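Calcium-binding EF hand family protein (Arabidopsis thaliana, PDB 6YIG) probably acts as an adaptor in endocytosis; this chain is its N-terminal EH domain, a pair of EF-hands, the first of which holds calcium. Local coordinates at residues 18-21 against 27-30; 40-45 against 76-81; 51-56 against 71-76. All blocks are in the same frame, centred on the assembly; numbering follows the deposited sequence.

Interaction 1 lies in the calcium loop of the first EF-hand. Interaction 2 joins the linker ahead of helix 44-54 to the end of helix 64-78, and interaction 3 joins the two helices themselves, which flank the sodium-holding loop of the second hand. Interaction 3 is nested inside the loop that interaction 2 closes; the two share V76 and meet where L42 CD1 packs on V74 CG1 (3.9 Å). Interactions 1 and 3, about 14 Å apart between centres, touch through W51 CH2 against G30 N (3.6 Å), and the R27 side chain stands about 8 Å from the sodium ion. Interactions 1 and 2 lie on opposite sides of the chain's centre, with nearest atoms about 10 Å apart.

Interaction 1 (18-21 against 27-30); sequences KRAD and RISG. With CA (calcium ion), chain B.
The calcium ion is gripped by D21 OD1, at 2.3 Å, and by the backbone carbonyl O of R27, also at 2.3 Å. D21 OD1 and R27 O stand 3.1 Å apart with no hydrogen between them, a closeness that the cation's charge would pay for. Water 1 adds a bond of 2.4 Å to the ion, and D23, D25 and both oxygens of E32 bring the ligands to seven. D21, the first residue beyond helix 12-20, has its CG anti to the backbone N (chi1 -177°), which lays one carboxylate oxygen on the metal; the other accepts from G26 N, so the group is fixed against turning. R27 gives only its carbonyl to the ion; its side chain sets out away from 18-21, and the guanidinium makes a cation-pi contact with F61. Beneath the charged site, I28 CD1 packs on D21 CB at 3.7 Å and on A20 CB at 3.8 Å; an alanine suits this spot because F67 and F36 crowd it from other helices. The backbone of I28 pairs with that of L62. A calcium loop joined by a short antiparallel pairing to its partner loop is the hallmark of the paired EF-hand.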
loop_
_atom_site.group_PDB
_atom_site.type_symbol
_atom_site.label_atom_id
_atom_site.label_comp_id
_atom_site.label_asym_id
_atom_site.label_seq_id
_atom_site.Cartn_x
_atom_site.Cartn_y
_atom_site.Cartn_z
ATOM N N LYS A 18 5.326 10.118 -0.637
ATOM C CA LYS A 18 5.356 11.575 -0.535
ATOM C C LYS A 18 4.040 12.191 -0.994
ATOM O O LYS A 18 3.560 13.151 -0.383
ATOM C CB LYS A 18 6.529 12.125 -1.354
ATOM C CG LYS A 18 7.906 11.892 -0.738
ATOM C CD LYS A 18 9.019 12.323 -1.704
ATOM N N ARG A 19 3.401 11.627 -2.032
ATOM C CA ARG A 19 2.116 12.166 -2.462
ATOM C C ARG A 19 1.016 11.884 -1.435
ATOM O O ARG A 19 0.120 12.707 -1.227
ATOM C CB ARG A 19 1.686 11.602 -3.819
ATOM C CG ARG A 19 0.421 12.315 -4.398
ATOM C CD ARG A 19 0.701 13.765 -4.849
ATOM N NE ARG A 19 -0.518 14.519 -5.165
ATOM N N ALA A 20 1.058 10.713 -0.805
ATOM C CA ALA A 20 0.013 10.348 0.139
ATOM C C ALA A 20 0.127 11.110 1.453
ATOM O O ALA A 20 -0.882 11.315 2.133
ATOM C CB ALA A 20 0.077 8.843 0.409
ATOM N N ASP A 21 1.333 11.504 1.844
ATOM C CA ASP A 21 1.583 12.105 3.157
ATOM C C ASP A 21 1.309 13.602 3.095
ATOM O O ASP A 21 2.203 14.438 3.086
ATOM C CB ASP A 21 3.009 11.829 3.606
ATOM C CG ASP A 21 3.279 12.364 4.982
ATOM O OD1 ASP A 21 2.291 12.660 5.702
ATOM O OD2 ASP A 21 4.485 12.532 5.319
ATOM N N ARG A 27 4.145 9.899 8.242
ATOM C CA ARG A 27 3.240 8.783 8.474
ATOM C C ARG A 27 2.032 8.927 7.566
ATOM O O ARG A 27 1.626 10.042 7.243
ATOM C CB ARG A 27 2.743 8.748 9.926
ATOM C CG ARG A 27 3.801 8.829 11.014
ATOM C CD ARG A 27 3.097 8.910 12.373
ATOM N NE ARG A 27 2.360 10.158 12.541
ATOM C CZ ARG A 27 1.760 10.523 13.670
ATOM N NH1 ARG A 27 1.811 9.730 14.728
ATOM N NH2 ARG A 27 1.115 11.686 13.749
ATOM N N ILE A 28 1.422 7.801 7.179
ATOM C CA ILE A 28 0.171 7.832 6.428
ATOM C C ILE A 28 -0.962 7.537 7.402
ATOM O O ILE A 28 -1.090 6.423 7.931
ATOM C CB ILE A 28 0.154 6.850 5.249
ATOM C CG1 ILE A 28 1.383 7.007 4.359
ATOM C CG2 ILE A 28 -1.154 7.028 4.453
ATOM C CD1 ILE A 28 1.637 8.425 3.881
ATOM N N SER A 29 -1.789 8.541 7.636
ATOM C CA SER A 29 -2.949 8.401 8.492
ATOM C C SER A 29 -4.072 7.675 7.764
ATOM O O SER A 29 -4.047 7.499 6.540
ATOM C CB SER A 29 -3.451 9.764 8.924
ATOM O OG SER A 29 -4.021 10.420 7.805
ATOM N N GLY A 30 -5.062 7.228 8.542
ATOM C CA GLY A 30 -6.237 6.607 7.932
ATOM C C GLY A 30 -6.871 7.477 6.860
ATOM O O GLY A 30 -7.198 7.006 5.772
HETATM CA CA CA B . 0.739 12.163 7.285
HETATM O O HOH W 1 -0.476 11.773 9.280
#

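Interaction 2 (40-45 against 76-81); sequences SGLSKQ and VAQSKR
Two side chains reach across in opposite directions: L42 drapes its forked end over A77, while Q78 stretches back to the S40 carbonyl. Both methyls of L42 straddle A77 CB, CD1 at 3.7 Å and CD2 at 3.8 Å, a fit that the small alanine allows. L42 CD2 also rests alongside Q78 CG (4.1 Å), so the aliphatic part of the glutamine borders the same apolar patch. With CG anti to its carbonyl carbon (chi1 -70°) and the chain extended beyond it, Q78 brings NE2 to S40 O at 2.9 Å. The N-H...O angle is 161°, with the acceptor nearly in the amide plane and the donor slightly tilted from the plane of the carbonyl. NE2 also donates to K104 O, and one amide joins two backbone segments. With an alanine in place of Q78, both carbonyls would probably be left without this shared donor and a gap would open beside L42. S40 OG accepts from L42 N (3.2 Å) in an ST turn and hydrogen-bonds F37 O of the preceding helix. The contact joins the linker ahead of helix 44-54, whose L47 touches S40 and L42, to the end of helix 64-78, with P103 and I105 alongside.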
loop_
_atom_site.group_PDB
_atom_site.type_symbol
_atom_site.label_atom_id
_atom_site.label_comp_id
_atom_site.label_asym_id
_atom_site.label_seq_id
_atom_site.Cartn_x
_atom_site.Cartn_y
_atom_site.Cartn_z
ATOM N N SER A 40 -7.145 3.917 -6.703
ATOM C CA SER A 40 -6.652 2.577 -6.952
ATOM C C SER A 40 -7.584 1.700 -7.775
ATOM O O SER A 40 -7.138 0.657 -8.267
ATOM C CB SER A 40 -6.407 1.850 -5.628
ATOM O OG SER A 40 -7.632 1.531 -5.028
ATOM N N GLY A 41 -8.853 2.062 -7.889
ATOM C CA GLY A 41 -9.805 1.215 -8.584
ATOM C C GLY A 41 -10.262 -0.014 -7.839
ATOM O O GLY A 41 -11.011 -0.823 -8.402
ATOM N N LEU A 42 -9.875 -0.168 -6.583
ATOM C CA LEU A 42 -10.230 -1.320 -5.781
ATOM C C LEU A 42 -11.473 -1.059 -4.931
ATOM O O LEU A 42 -11.820 0.079 -4.611
ATOM C CB LEU A 42 -9.077 -1.706 -4.866
ATOM C CG LEU A 42 -7.758 -2.081 -5.558
ATOM C CD1 LEU A 42 -6.712 -2.449 -4.497
ATOM C CD2 LEU A 42 -7.943 -3.216 -6.547
ATOM N N SER A 43 -12.135 -2.150 -4.558
ATOM C CA SER A 43 -13.297 -2.079 -3.699
ATOM C C SER A 43 -12.923 -1.603 -2.301
ATOM O O SER A 43 -11.794 -1.789 -1.830
ATOM C CB SER A 43 -13.965 -3.450 -3.624
ATOM O OG SER A 43 -13.236 -4.296 -2.775
ATOM N N LYS A 44 -13.902 -1.005 -1.620
ATOM C CA LYS A 44 -13.669 -0.597 -0.243
ATOM C C LYS A 44 -13.405 -1.803 0.649
ATOM O O LYS A 44 -12.648 -1.691 1.615
ATOM C CB LYS A 44 -14.845 0.224 0.283
ATOM C CG LYS A 44 -15.185 1.428 -0.593
ATOM C CD LYS A 44 -14.039 2.418 -0.703
ATOM C CE LYS A 44 -14.366 3.559 -1.662
ATOM N NZ LYS A 44 -13.519 3.529 -2.885
ATOM N N GLN A 45 -13.988 -2.964 0.334
ATOM C CA GLN A 45 -13.728 -4.152 1.132
ATOM C C GLN A 45 -12.267 -4.559 1.049
ATOM O O GLN A 45 -11.641 -4.880 2.063
ATOM C CB GLN A 45 -14.616 -5.319 0.670
ATOM C CG GLN A 45 -16.061 -5.129 1.000
ATOM C CD GLN A 45 -16.857 -4.595 -0.168
ATOM O OE1 GLN A 45 -16.351 -3.833 -1.017
ATOM N NE2 GLN A 45 -18.128 -4.984 -0.219
ATOM N N VAL A 76 -1.063 -6.464 -6.094
ATOM C CA VAL A 76 -1.581 -7.826 -6.215
ATOM C C VAL A 76 -3.083 -7.801 -6.475
ATOM O O VAL A 76 -3.588 -8.519 -7.345
ATOM C CB VAL A 76 -1.219 -8.642 -4.960
ATOM C CG1 VAL A 76 -1.871 -10.005 -5.011
ATOM C CG2 VAL A 76 0.298 -8.750 -4.837
ATOM N N ALA A 77 -3.819 -6.953 -5.748
ATOM C CA ALA A 77 -5.265 -6.865 -5.974
ATOM C C ALA A 77 -5.589 -6.323 -7.362
ATOM O O ALA A 77 -6.588 -6.738 -7.974
ATOM C CB ALA A 77 -5.913 -6.006 -4.893
ATOM N N GLN A 78 -4.790 -5.386 -7.876
ATOM C CA GLN A 78 -5.003 -4.882 -9.232
ATOM C C GLN A 78 -4.720 -5.945 -10.290
ATOM O O GLN A 78 -5.260 -5.860 -11.404
ATOM C CB GLN A 78 -4.141 -3.642 -9.473
ATOM C CG GLN A 78 -4.593 -2.422 -8.686
ATOM C CD GLN A 78 -3.771 -1.174 -8.987
ATOM O OE1 GLN A 78 -2.598 -1.272 -9.336
ATOM N NE2 GLN A 78 -4.378 -0.005 -8.826
ATOM N N SER A 79 -3.889 -6.938 -9.973
ATOM C CA SER A 79 -3.650 -8.056 -10.877
ATOM C C SER A 79 -4.782 -9.070 -10.822
ATOM O O SER A 79 -4.737 -10.090 -11.526
ATOM C CB SER A 79 -2.307 -8.715 -10.549
ATOM O OG SER A 79 -2.442 -9.715 -9.561
ATOM N N LYS A 80 -5.819 -8.782 -10.040
ATOM C CA LYS A 80 -6.989 -9.633 -9.912
ATOM C C LYS A 80 -6.648 -10.977 -9.268
ATOM O O LYS A 80 -7.309 -11.991 -9.522
ATOM C CB LYS A 80 -7.678 -9.829 -11.274
ATOM C CG LYS A 80 -8.066 -8.507 -11.954
ATOM N N ARG A 81 -5.624 -10.987 -8.422
ATOM C CA ARG A 81 -5.347 -12.126 -7.561
ATOM C C ARG A 81 -6.135 -11.960 -6.269
ATOM O O ARG A 81 -6.070 -10.903 -5.630
ATOM C CB ARG A 81 -3.857 -12.218 -7.239
ATOM C CG ARG A 81 -3.010 -12.893 -8.281
ATOM C CD ARG A 81 -1.918 -13.714 -7.601
ATOM N NE ARG A 81 -0.822 -14.013 -8.514
#

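Interaction 3 (51-56 against 71-76); sequences WSLSDR and LRLVTV. With NA (sodium ion), chain C.
L53 and S54, in the last turn of helix 44-54, both lean on one partner, L73, whereas W51, two residues before L53, sets out away from helix 64-78. W51 sends its indole instead toward A33 and L62, and D55 CB sits over one ring face, 4.2 Å above the plane and offset toward the rim. L53 points at the opposing helix, and its CD1 meets L73 CD1 methyl to methyl at 4.2 Å, a light apolar contact between two branched side chains, which suits leucine on a helix-helix face. S54 follows on the same side, with OG also 4.2 Å from L73 CD1. A hydroxyl can lie against a leucine here because it turns back to hydrogen-bond I50 O within its own helix, so that this buried polar atom has a partner. With the CA atoms of S54 and L73 9.0 Å apart, the leucine side chain covers most of the distance. D55 then leaves the helix and serves the second loop. Its CG lies anti to the backbone N (chi1 -176°), and OD1 binds the sodium ion at 2.3 Å while OD2 accepts from G60 N. Water 3, 2.3 Å from the sodium ion, and water 2, 2.6 Å from it, join S57 OG, S59 OG and F61 O as the other ligands. With D55 the lone carboxylate among them, the site is less acidic than the calcium loop, consistent with its holding a monovalent ion. Helices 44-54 and 64-78 thus form the two arms of the second EF-hand; helix 85-93 adds V88 against L53 and A91 against L73, while strand 61-62 places L62 against S54.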
loop_
_atom_site.group_PDB
_atom_site.type_symbol
_atom_site.label_atom_id
_atom_site.label_comp_id
_atom_site.label_asym_id
_atom_site.label_seq_id
_atom_site.Cartn_x
_atom_site.Cartn_y
_atom_site.Cartn_z
ATOM N N TRP A 51 -5.637 -2.171 4.576
ATOM C CA TRP A 51 -5.312 -1.271 5.676
ATOM C C TRP A 51 -5.085 -2.062 6.958
ATOM O O TRP A 51 -4.098 -1.850 7.668
ATOM C CB TRP A 51 -6.438 -0.234 5.861
ATOM C CG TRP A 51 -6.241 0.559 7.134
ATOM C CD1 TRP A 51 -6.794 0.298 8.357
ATOM C CD2 TRP A 51 -5.373 1.680 7.320
ATOM N NE1 TRP A 51 -6.352 1.205 9.280
ATOM C CE2 TRP A 51 -5.473 2.063 8.670
ATOM C CE3 TRP A 51 -4.548 2.418 6.470
ATOM C CZ2 TRP A 51 -4.771 3.141 9.190
ATOM C CZ3 TRP A 51 -3.869 3.487 6.985
ATOM C CH2 TRP A 51 -3.963 3.832 8.335
ATOM N N SER A 52 -6.018 -2.969 7.276
ATOM C CA SER A 52 -5.908 -3.784 8.484
ATOM C C SER A 52 -4.593 -4.550 8.509
ATOM O O SER A 52 -3.888 -4.567 9.531
ATOM C CB SER A 52 -7.106 -4.738 8.557
ATOM O OG SER A 52 -7.043 -5.597 9.685
ATOM N N LEU A 53 -4.217 -5.137 7.376
ATOM C CA LEU A 53 -3.015 -5.952 7.312
ATOM C C LEU A 53 -1.758 -5.109 7.408
ATOM O O LEU A 53 -0.706 -5.603 7.839
ATOM C CB LEU A 53 -2.969 -6.718 5.994
ATOM C CG LEU A 53 -4.028 -7.792 5.840
ATOM C CD1 LEU A 53 -4.081 -8.205 4.374
ATOM C CD2 LEU A 53 -3.710 -9.014 6.688
ATOM N N SER A 54 -1.858 -3.850 7.013
ATOM C CA SER A 54 -0.688 -2.987 6.897
ATOM C C SER A 54 -0.392 -2.224 8.174
ATOM O O SER A 54 0.769 -1.888 8.430
ATOM C CB SER A 54 -0.886 -1.973 5.762
ATOM O OG SER A 54 -0.983 -2.638 4.516
ATOM N N ASP A 55 -1.413 -1.863 8.942
ATOM C CA ASP A 55 -1.230 -1.160 10.208
ATOM C C ASP A 55 -0.873 -2.218 11.247
ATOM O O ASP A 55 -1.684 -2.629 12.082
ATOM C CB ASP A 55 -2.471 -0.370 10.587
ATOM C CG ASP A 55 -2.272 0.440 11.853
ATOM O OD1 ASP A 55 -1.123 0.548 12.343
ATOM O OD2 ASP A 55 -3.280 0.966 12.369
ATOM N N ARG A 56 0.385 -2.664 11.170
ATOM C CA ARG A 56 0.840 -3.785 11.984
ATOM C C ARG A 56 0.806 -3.447 13.468
ATOM O O ARG A 56 0.488 -4.310 14.296
ATOM C CB ARG A 56 2.252 -4.193 11.553
ATOM C CG ARG A 56 2.318 -4.812 10.163
ATOM N N LEU A 71 1.007 -0.712 -0.667
ATOM C CA LEU A 71 1.119 -0.521 -2.116
ATOM C C LEU A 71 1.317 -1.856 -2.828
ATOM O O LEU A 71 0.731 -2.101 -3.896
ATOM C CB LEU A 71 2.286 0.426 -2.419
ATOM C CG LEU A 71 2.058 1.904 -2.062
ATOM C CD1 LEU A 71 3.403 2.653 -2.192
ATOM C CD2 LEU A 71 0.961 2.554 -2.873
ATOM N N ARG A 72 2.148 -2.738 -2.252
ATOM C CA ARG A 72 2.366 -4.052 -2.841
ATOM C C ARG A 72 1.082 -4.861 -2.857
ATOM O O ARG A 72 0.775 -5.530 -3.845
ATOM C CB ARG A 72 3.458 -4.811 -2.080
ATOM C CG ARG A 72 4.823 -4.198 -2.204
ATOM C CD ARG A 72 5.892 -4.952 -1.403
ATOM N NE ARG A 72 7.188 -4.308 -1.624
ATOM C CZ ARG A 72 7.771 -3.462 -0.776
ATOM N NH1 ARG A 72 7.244 -3.189 0.403
ATOM N NH2 ARG A 72 8.908 -2.890 -1.114
ATOM N N LEU A 73 0.332 -4.836 -1.762
ATOM C CA LEU A 73 -0.934 -5.557 -1.736
ATOM C C LEU A 73 -1.905 -4.973 -2.746
ATOM O O LEU A 73 -2.689 -5.723 -3.351
ATOM C CB LEU A 73 -1.501 -5.523 -0.334
ATOM C CG LEU A 73 -0.729 -6.339 0.691
ATOM C CD1 LEU A 73 -1.250 -6.069 2.098
ATOM C CD2 LEU A 73 -0.764 -7.827 0.370
ATOM N N VAL A 74 -1.906 -3.646 -2.917
ATOM C CA VAL A 74 -2.739 -3.026 -3.947
ATOM C C VAL A 74 -2.360 -3.534 -5.336
ATOM O O VAL A 74 -3.233 -3.858 -6.148
ATOM C CB VAL A 74 -2.689 -1.491 -3.859
ATOM C CG1 VAL A 74 -3.259 -0.854 -5.116
ATOM C CG2 VAL A 74 -3.416 -1.021 -2.616
ATOM N N THR A 75 -1.073 -3.630 -5.641
ATOM C CA THR A 75 -0.686 -4.198 -6.929
ATOM C C THR A 75 -1.222 -5.610 -7.107
ATOM O O THR A 75 -1.746 -5.961 -8.175
ATOM C CB THR A 75 0.835 -4.189 -7.064
ATOM O OG1 THR A 75 1.245 -2.827 -7.023
ATOM C CG2 THR A 75 1.289 -4.850 -8.374
ATOM N N VAL A 76 -1.063 -6.464 -6.094
ATOM C CA VAL A 76 -1.581 -7.826 -6.215
ATOM C C VAL A 76 -3.083 -7.801 -6.475
ATOM O O VAL A 76 -3.588 -8.519 -7.345
ATOM C CB VAL A 76 -1.219 -8.642 -4.960
ATOM C CG1 VAL A 76 -1.871 -10.005 -5.011
ATOM C CG2 VAL A 76 0.298 -8.750 -4.837
HETATM NA NA NA C . 0.821 1.745 12.726
HETATM O O HOH W 2 2.766 3.388 13.423
HETATM O O HOH W 3 2.235 0.107 12.049
#